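Local atomic coordinates of 190aa long hypothetical protein (Pyrococcus horikoshii, PDB entry 2DDZ), a protein that is of unknown function but assembles as a hexamer and belongs to a family grouped with the class II aminoacyl-tRNA synthetases. Residues E11-Y16 and G65-H70; L37-G42 and R167-L172. One frame throughout, in Å; residues are numbered along the deposited sequence.

Contact 1 (E11-Y16 and G65-H70)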
loop_
_atom_site.group_PDB
_atom_site.type_symbol
_atom_site.label_atom_id
_atom_site.label_comp_id
_atom_site.label_asym_id
_atom_site.label_seq_id
_atom_site.Cartn_x
_atom_site.Cartn_y
_atom_site.Cartn_z
ATOM N N GLU E 11 -38.479 -5.400 -7.412
ATOM C CA GLU E 11 -39.684 -5.791 -6.675
ATOM C C GLU E 11 -40.185 -4.767 -5.636
ATOM O O GLU E 11 -41.389 -4.641 -5.399
ATOM C CB GLU E 11 -39.437 -7.133 -5.961
ATOM C CG GLU E 11 -38.193 -7.126 -5.058
ATOM C CD GLU E 11 -36.887 -7.409 -5.809
ATOM O OE1 GLU E 11 -36.807 -7.133 -7.024
ATOM O OE2 GLU E 11 -35.928 -7.901 -5.173
ATOM N N ARG E 12 -39.268 -4.039 -5.003
ATOM C CA ARG E 12 -39.651 -3.062 -3.978
ATOM C C ARG E 12 -38.789 -1.805 -3.991
ATOM O O ARG E 12 -37.936 -1.620 -4.857
ATOM C CB ARG E 12 -39.540 -3.698 -2.596
ATOM C CG ARG E 12 -38.310 -4.576 -2.496
ATOM C CD ARG E 12 -37.847 -4.822 -1.087
ATOM N NE ARG E 12 -36.639 -5.640 -1.094
ATOM C CZ ARG E 12 -35.784 -5.710 -0.082
ATOM N NH1 ARG E 12 -36.007 -5.003 1.021
ATOM N NH2 ARG E 12 -34.711 -6.484 -0.173
ATOM N N ARG E 13 -39.031 -0.945 -3.009
ATOM C CA ARG E 13 -38.272 0.282 -2.849
ATOM C C ARG E 13 -37.471 0.164 -1.571
ATOM O O ARG E 13 -37.907 -0.460 -0.606
ATOM C CB ARG E 13 -39.187 1.497 -2.723
ATOM C CG ARG E 13 -39.975 1.800 -3.959
ATOM C CD ARG E 13 -40.302 3.278 -4.039
ATOM N NE ARG E 13 -41.095 3.594 -5.226
ATOM C CZ ARG E 13 -40.799 3.205 -6.464
ATOM N NH1 ARG E 13 -41.589 3.546 -7.469
ATOM N NH2 ARG E 13 -39.720 2.475 -6.698
ATOM N N ILE E 14 -36.294 0.768 -1.579
ATOM C CA ILE E 14 -35.426 0.770 -0.415
ATOM C C ILE E 14 -35.002 2.213 -0.239
ATOM O O ILE E 14 -34.557 2.839 -1.201
ATOM C CB ILE E 14 -34.171 -0.088 -0.644
ATOM C CG1 ILE E 14 -34.564 -1.537 -0.931
ATOM C CG2 ILE E 14 -33.296 -0.037 0.584
ATOM C CD1 ILE E 14 -35.397 -2.146 0.184
ATOM N N ASP E 15 -35.149 2.750 0.972
ATOM C CA ASP E 15 -34.772 4.140 1.222
ATOM C C ASP E 15 -33.303 4.304 1.628
ATOM O O ASP E 15 -32.744 3.497 2.374
ATOM C CB ASP E 15 -35.678 4.765 2.294
ATOM C CG ASP E 15 -37.163 4.700 1.926
ATOM O OD1 ASP E 15 -37.511 4.992 0.761
ATOM O OD2 ASP E 15 -37.983 4.361 2.809
ATOM N N TYR E 16 -32.682 5.364 1.130
ATOM C CA TYR E 16 -31.285 5.651 1.433
ATOM C C TYR E 16 -31.177 6.683 2.554
ATOM O O TYR E 16 -31.545 7.843 2.377
ATOM C CB TYR E 16 -30.587 6.184 0.180
ATOM C CG TYR E 16 -29.121 6.496 0.374
ATOM C CD1 TYR E 16 -28.202 5.479 0.625
ATOM C CD2 TYR E 16 -28.655 7.812 0.313
ATOM C CE1 TYR E 16 -26.852 5.765 0.813
ATOM C CE2 TYR E 16 -27.311 8.109 0.498
ATOM C CZ TYR E 16 -26.417 7.081 0.749
ATOM O OH TYR E 16 -25.091 7.354 0.949
ATOM N N GLY E 65 -34.879 13.905 -0.571
ATOM C CA GLY E 65 -35.606 13.724 -1.812
ATOM C C GLY E 65 -36.641 12.672 -1.496
ATOM O O GLY E 65 -36.428 11.867 -0.585
ATOM N N ASP E 66 -37.763 12.669 -2.207
ATOM C CA ASP E 66 -38.782 11.661 -1.937
ATOM C C ASP E 66 -38.678 10.483 -2.892
ATOM O O ASP E 66 -39.163 9.394 -2.597
ATOM C CB ASP E 66 -40.190 12.268 -2.018
ATOM C CG ASP E 66 -40.482 13.234 -0.874
ATOM O OD1 ASP E 66 -40.245 12.874 0.305
ATOM O OD2 ASP E 66 -40.960 14.354 -1.155
ATOM N N ASP E 67 -38.033 10.699 -4.033
ATOM C CA ASP E 67 -37.900 9.646 -5.025
ATOM C C ASP E 67 -36.579 9.776 -5.782
ATOM O O ASP E 67 -36.388 10.708 -6.568
ATOM C CB ASP E 67 -39.081 9.724 -5.987
ATOM C CG ASP E 67 -39.245 8.472 -6.799
ATOM O OD1 ASP E 67 -39.055 7.374 -6.229
ATOM O OD2 ASP E 67 -39.579 8.585 -7.997
ATOM N N MET E 68 -35.688 8.811 -5.568
ATOM C CA MET E 68 -34.362 8.843 -6.185
ATOM C C MET E 68 -33.881 7.445 -6.577
ATOM O O MET E 68 -34.259 6.449 -5.951
ATOM C CB MET E 68 -33.385 9.470 -5.167
ATOM C CG MET E 68 -31.973 9.851 -5.637
ATOM S SD MET E 68 -30.943 10.537 -4.290
ATOM C CE MET E 68 -31.359 12.111 -4.409
ATOM N N VAL E 69 -33.070 7.376 -7.631
ATOM C CA VAL E 69 -32.463 6.118 -8.072
ATOM C C VAL E 69 -31.080 6.105 -7.389
ATOM O O VAL E 69 -30.266 7.014 -7.599
ATOM C CB VAL E 69 -32.267 6.068 -9.612
ATOM C CG1 VAL E 69 -31.424 4.856 -9.990
ATOM C CG2 VAL E 69 -33.620 5.982 -10.313
ATOM N N HIS E 70 -30.824 5.088 -6.572
ATOM C CA HIS E 70 -29.560 4.988 -5.842
ATOM C C HIS E 70 -28.604 3.945 -6.395
ATOM O O HIS E 70 -29.025 2.861 -6.826
ATOM C CB HIS E 70 -29.832 4.648 -4.369
ATOM C CG HIS E 70 -30.687 5.651 -3.659
ATOM N ND1 HIS E 70 -30.203 6.868 -3.222
ATOM C CD2 HIS E 70 -31.998 5.623 -3.316
ATOM C CE1 HIS E 70 -31.178 7.544 -2.642
ATOM N NE2 HIS E 70 -32.278 6.810 -2.684
#

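Contact 2 (L37-G42 and R167-L172)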
loop_
_atom_site.group_PDB
_atom_site.type_symbol
_atom_site.label_atom_id
_atom_site.label_comp_id
_atom_site.label_asym_id
_atom_site.label_seq_id
_atom_site.Cartn_x
_atom_site.Cartn_y
_atom_site.Cartn_z
ATOM N N LEU E 37 -22.340 -3.845 -7.347
ATOM C CA LEU E 37 -23.117 -2.657 -7.619
ATOM C C LEU E 37 -24.563 -3.063 -7.337
ATOM O O LEU E 37 -25.055 -4.048 -7.886
ATOM C CB LEU E 37 -22.943 -2.224 -9.078
ATOM C CG LEU E 37 -23.877 -1.106 -9.566
ATOM C CD1 LEU E 37 -23.698 0.176 -8.747
ATOM C CD2 LEU E 37 -23.593 -0.850 -11.024
ATOM N N VAL E 38 -25.214 -2.324 -6.445
ATOM C CA VAL E 38 -26.602 -2.574 -6.077
ATOM C C VAL E 38 -27.400 -1.334 -6.453
ATOM O O VAL E 38 -27.108 -0.234 -5.995
ATOM C CB VAL E 38 -26.755 -2.813 -4.562
ATOM C CG1 VAL E 38 -28.227 -3.070 -4.221
ATOM C CG2 VAL E 38 -25.893 -3.991 -4.130
ATOM N N VAL E 39 -28.413 -1.520 -7.288
ATOM C CA VAL E 39 -29.242 -0.412 -7.748
ATOM C C VAL E 39 -30.659 -0.555 -7.245
ATOM O O VAL E 39 -31.279 -1.607 -7.382
ATOM C CB VAL E 39 -29.239 -0.352 -9.277
ATOM C CG1 VAL E 39 -30.068 0.814 -9.764
ATOM C CG2 VAL E 39 -27.793 -0.244 -9.769
ATOM N N PHE E 40 -31.162 0.514 -6.644
ATOM C CA PHE E 40 -32.515 0.519 -6.126
ATOM C C PHE E 40 -33.150 1.898 -6.246
ATOM O O PHE E 40 -32.523 2.857 -6.710
ATOM C CB PHE E 40 -32.534 0.071 -4.665
ATOM C CG PHE E 40 -31.600 0.844 -3.775
ATOM C CD1 PHE E 40 -30.223 0.702 -3.909
ATOM C CD2 PHE E 40 -32.093 1.701 -2.792
ATOM C CE1 PHE E 40 -29.340 1.375 -3.050
ATOM C CE2 PHE E 40 -31.217 2.385 -1.921
ATOM C CZ PHE E 40 -29.838 2.228 -2.059
ATOM N N ARG E 41 -34.408 1.989 -5.826
ATOM C CA ARG E 41 -35.150 3.236 -5.874
ATOM C C ARG E 41 -35.847 3.462 -4.536
ATOM O O ARG E 41 -36.239 2.510 -3.852
ATOM C CB ARG E 41 -36.170 3.197 -7.017
ATOM C CG ARG E 41 -36.893 4.509 -7.282
ATOM C CD ARG E 41 -37.884 4.348 -8.439
ATOM N NE ARG E 41 -38.688 5.546 -8.694
ATOM C CZ ARG E 41 -39.657 5.625 -9.607
ATOM N NH1 ARG E 41 -39.954 4.576 -10.364
ATOM N NH2 ARG E 41 -40.330 6.756 -9.767
ATOM N N GLY E 42 -35.981 4.727 -4.153
ATOM C CA GLY E 42 -36.624 5.035 -2.892
ATOM C C GLY E 42 -36.372 6.462 -2.465
ATOM O O GLY E 42 -35.905 7.285 -3.260
ATOM N N ARG E 167 -30.387 0.050 -17.954
ATOM C CA ARG E 167 -29.346 0.395 -18.918
ATOM C C ARG E 167 -28.109 1.042 -18.322
ATOM O O ARG E 167 -26.987 0.769 -18.760
ATOM C CB ARG E 167 -29.901 1.310 -20.017
ATOM C CG ARG E 167 -28.985 1.348 -21.243
ATOM C CD ARG E 167 -29.465 2.316 -22.307
ATOM N NE ARG E 167 -30.916 2.337 -22.371
ATOM C CZ ARG E 167 -31.623 3.019 -23.268
ATOM N NH1 ARG E 167 -32.953 2.975 -23.231
ATOM N NH2 ARG E 167 -31.014 3.738 -24.202
ATOM N N SER E 168 -28.317 1.908 -17.334
ATOM C CA SER E 168 -27.203 2.591 -16.687
ATOM C C SER E 168 -26.415 1.617 -15.810
ATOM O O SER E 168 -25.191 1.719 -15.727
ATOM C CB SER E 168 -27.714 3.788 -15.867
ATOM O OG SER E 168 -28.589 3.369 -14.835
ATOM N N ALA E 169 -27.100 0.662 -15.182
ATOM C CA ALA E 169 -26.405 -0.317 -14.343
ATOM C C ALA E 169 -25.409 -1.114 -15.183
ATOM O O ALA E 169 -24.264 -1.339 -14.776
ATOM C CB ALA E 169 -27.406 -1.258 -13.693
ATOM N N LYS E 170 -25.853 -1.531 -16.364
ATOM C CA LYS E 170 -25.017 -2.297 -17.283
ATOM C C LYS E 170 -23.846 -1.433 -17.768
ATOM O O LYS E 170 -22.731 -1.923 -17.944
ATOM C CB LYS E 170 -25.868 -2.761 -18.475
ATOM C CG LYS E 170 -25.198 -3.749 -19.431
ATOM C CD LYS E 170 -26.128 -4.062 -20.606
ATOM C CE LYS E 170 -25.547 -5.092 -21.576
ATOM N NZ LYS E 170 -25.517 -6.470 -21.006
ATOM N N ALA E 171 -24.106 -0.146 -17.978
ATOM C CA ALA E 171 -23.083 0.795 -18.439
ATOM C C ALA E 171 -21.964 0.966 -17.416
ATOM O O ALA E 171 -20.791 1.040 -17.777
ATOM C CB ALA E 171 -23.720 2.155 -18.733
ATOM N N LEU E 172 -22.338 1.037 -16.140
ATOM C CA LEU E 172 -21.375 1.201 -15.063
ATOM C C LEU E 172 -20.567 -0.072 -14.817
ATOM O O LEU E 172 -19.362 -0.007 -14.560
ATOM C CB LEU E 172 -22.089 1.642 -13.783
ATOM C CG LEU E 172 -22.776 3.010 -13.873
ATOM C CD1 LEU E 172 -23.131 3.480 -12.474
ATOM C CD2 LEU E 172 -21.861 4.021 -14.556
#

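Contact 1 (E11-Y16 and G65-H70)
Tyr16 and His70 belong to a buried cluster of aromatic and histidine rings beside the guanidine pocket, to which the same loop contributes Arg12 and Ile14. The touching is done by the root of the tyrosine. Its CB lies over one face of the imidazole, 3.4 Å from the centroid of the His70 ring and 19° off the ring normal, as in a CH-pi contact; this carbon is modelled implausibly close to the ring, so the exact spacing is doubtful. With CG anti to the backbone N (chi1 -179°), the phenol runs on past the imidazole. Tyr16 CG is 3.8 Å from His70 ND1, and the two rings meet obliquely, their planes 38° apart. The opposite face of the imidazole lies near the backbone, with Met68 C 4.1 Å above the ring plane. Both imidazole nitrogens have partners elsewhere: ND1 hydrogen-bonds His135 NE2, and NE2 makes a weak hydrogen bond with Lys43 O, which together should restrain ring rotation.

A second, looser meeting is electrostatic. Asp67 OD1 sits 4.4 Å from Arg13 NE, over one face of the guanidinium, where the N-H bonds are directed elsewhere, so only the charges attract. The firmer partner of Asp67 is Arg41, whose own guanidinium lies close to that of Arg13; the carboxylate probably eases that crowding of like charge.

The loop 11-16 follows strand 5-8 and runs along strand 36-45, with backbone hydrogen bonds from Ile14 to Arg41 and from Tyr16 to Lys43, while strand 68-75 pairs antiparallel with the other edge of strand 36-45.

Contact 2 (L37-G42 and R167-L172)
Leu37 reaches from strand 36-45 to helix 161-184 with a single methyl. Its CB points at the helix but remains too distant to touch it. The next atom, CG, is set anti to the backbone N (chi1 171°) and lies 4.0 Å from CG2 of Val39, two residues on along the same face of the strand. From there the branches divide. CD1 stays with the strand, 4.2 Å from Val39 CG2, whereas CD2 crosses to the helix and fits between two residues one turn apart. It meets the backbone at 3.8 Å from Ala169 O, a packing contact, and it lies 4.0 Å from Leu172 CB. The two leucine side chains cross at about a right angle, and the touching atoms are the CD2 methyl of Leu37 and the CB of Leu172.

Val39 completes the interface with a smaller touch, its CG2 lying 4.1 Å from Ala169 CB. Alanine at this position presents only a methyl to the strand, and the Val39 and Ala169 CA atoms are the nearest pair of the two segments. Leu6 and Ile8 of strand 5-8 also pack on Ala169, and Tyr71 of strand 68-75 touches Leu37, Val39 and Leu172, so three adjacent strands share the helix surface.

The short strand and helix axes approach to 9.9 Å and run nearly antiparallel, at 162°. This is ordinary apolar packing of a helix on one face of a beta sheet, and the arrangement is consistent with the layered alpha/beta architecture of class II synthetase relatives.

In the fold
The centres of contact 1 and contact 2 are about 12 Å apart, and the two contacts share strand 36-45. Leu37 and Val39 turn to the helix in contact 2, while Phe40 points to the other face and stacks on His70; Arg41, on the helix side, meets the Arg13 and Asp67 part of contact 1. Two polar bonds tie the segments together directly: the salt bridge from Arg41 NH2 to Asp67 OD2 at 2.7 Å, and a probable backbone hydrogen bond from Met68 N to Gly42 O at 2.8 Å. Guanidine binds on the side of contact 1, about 4 Å from the side chain of Ile14, whereas the Val39 side chain of contact 2 is about 13 Å from a bound guanidine.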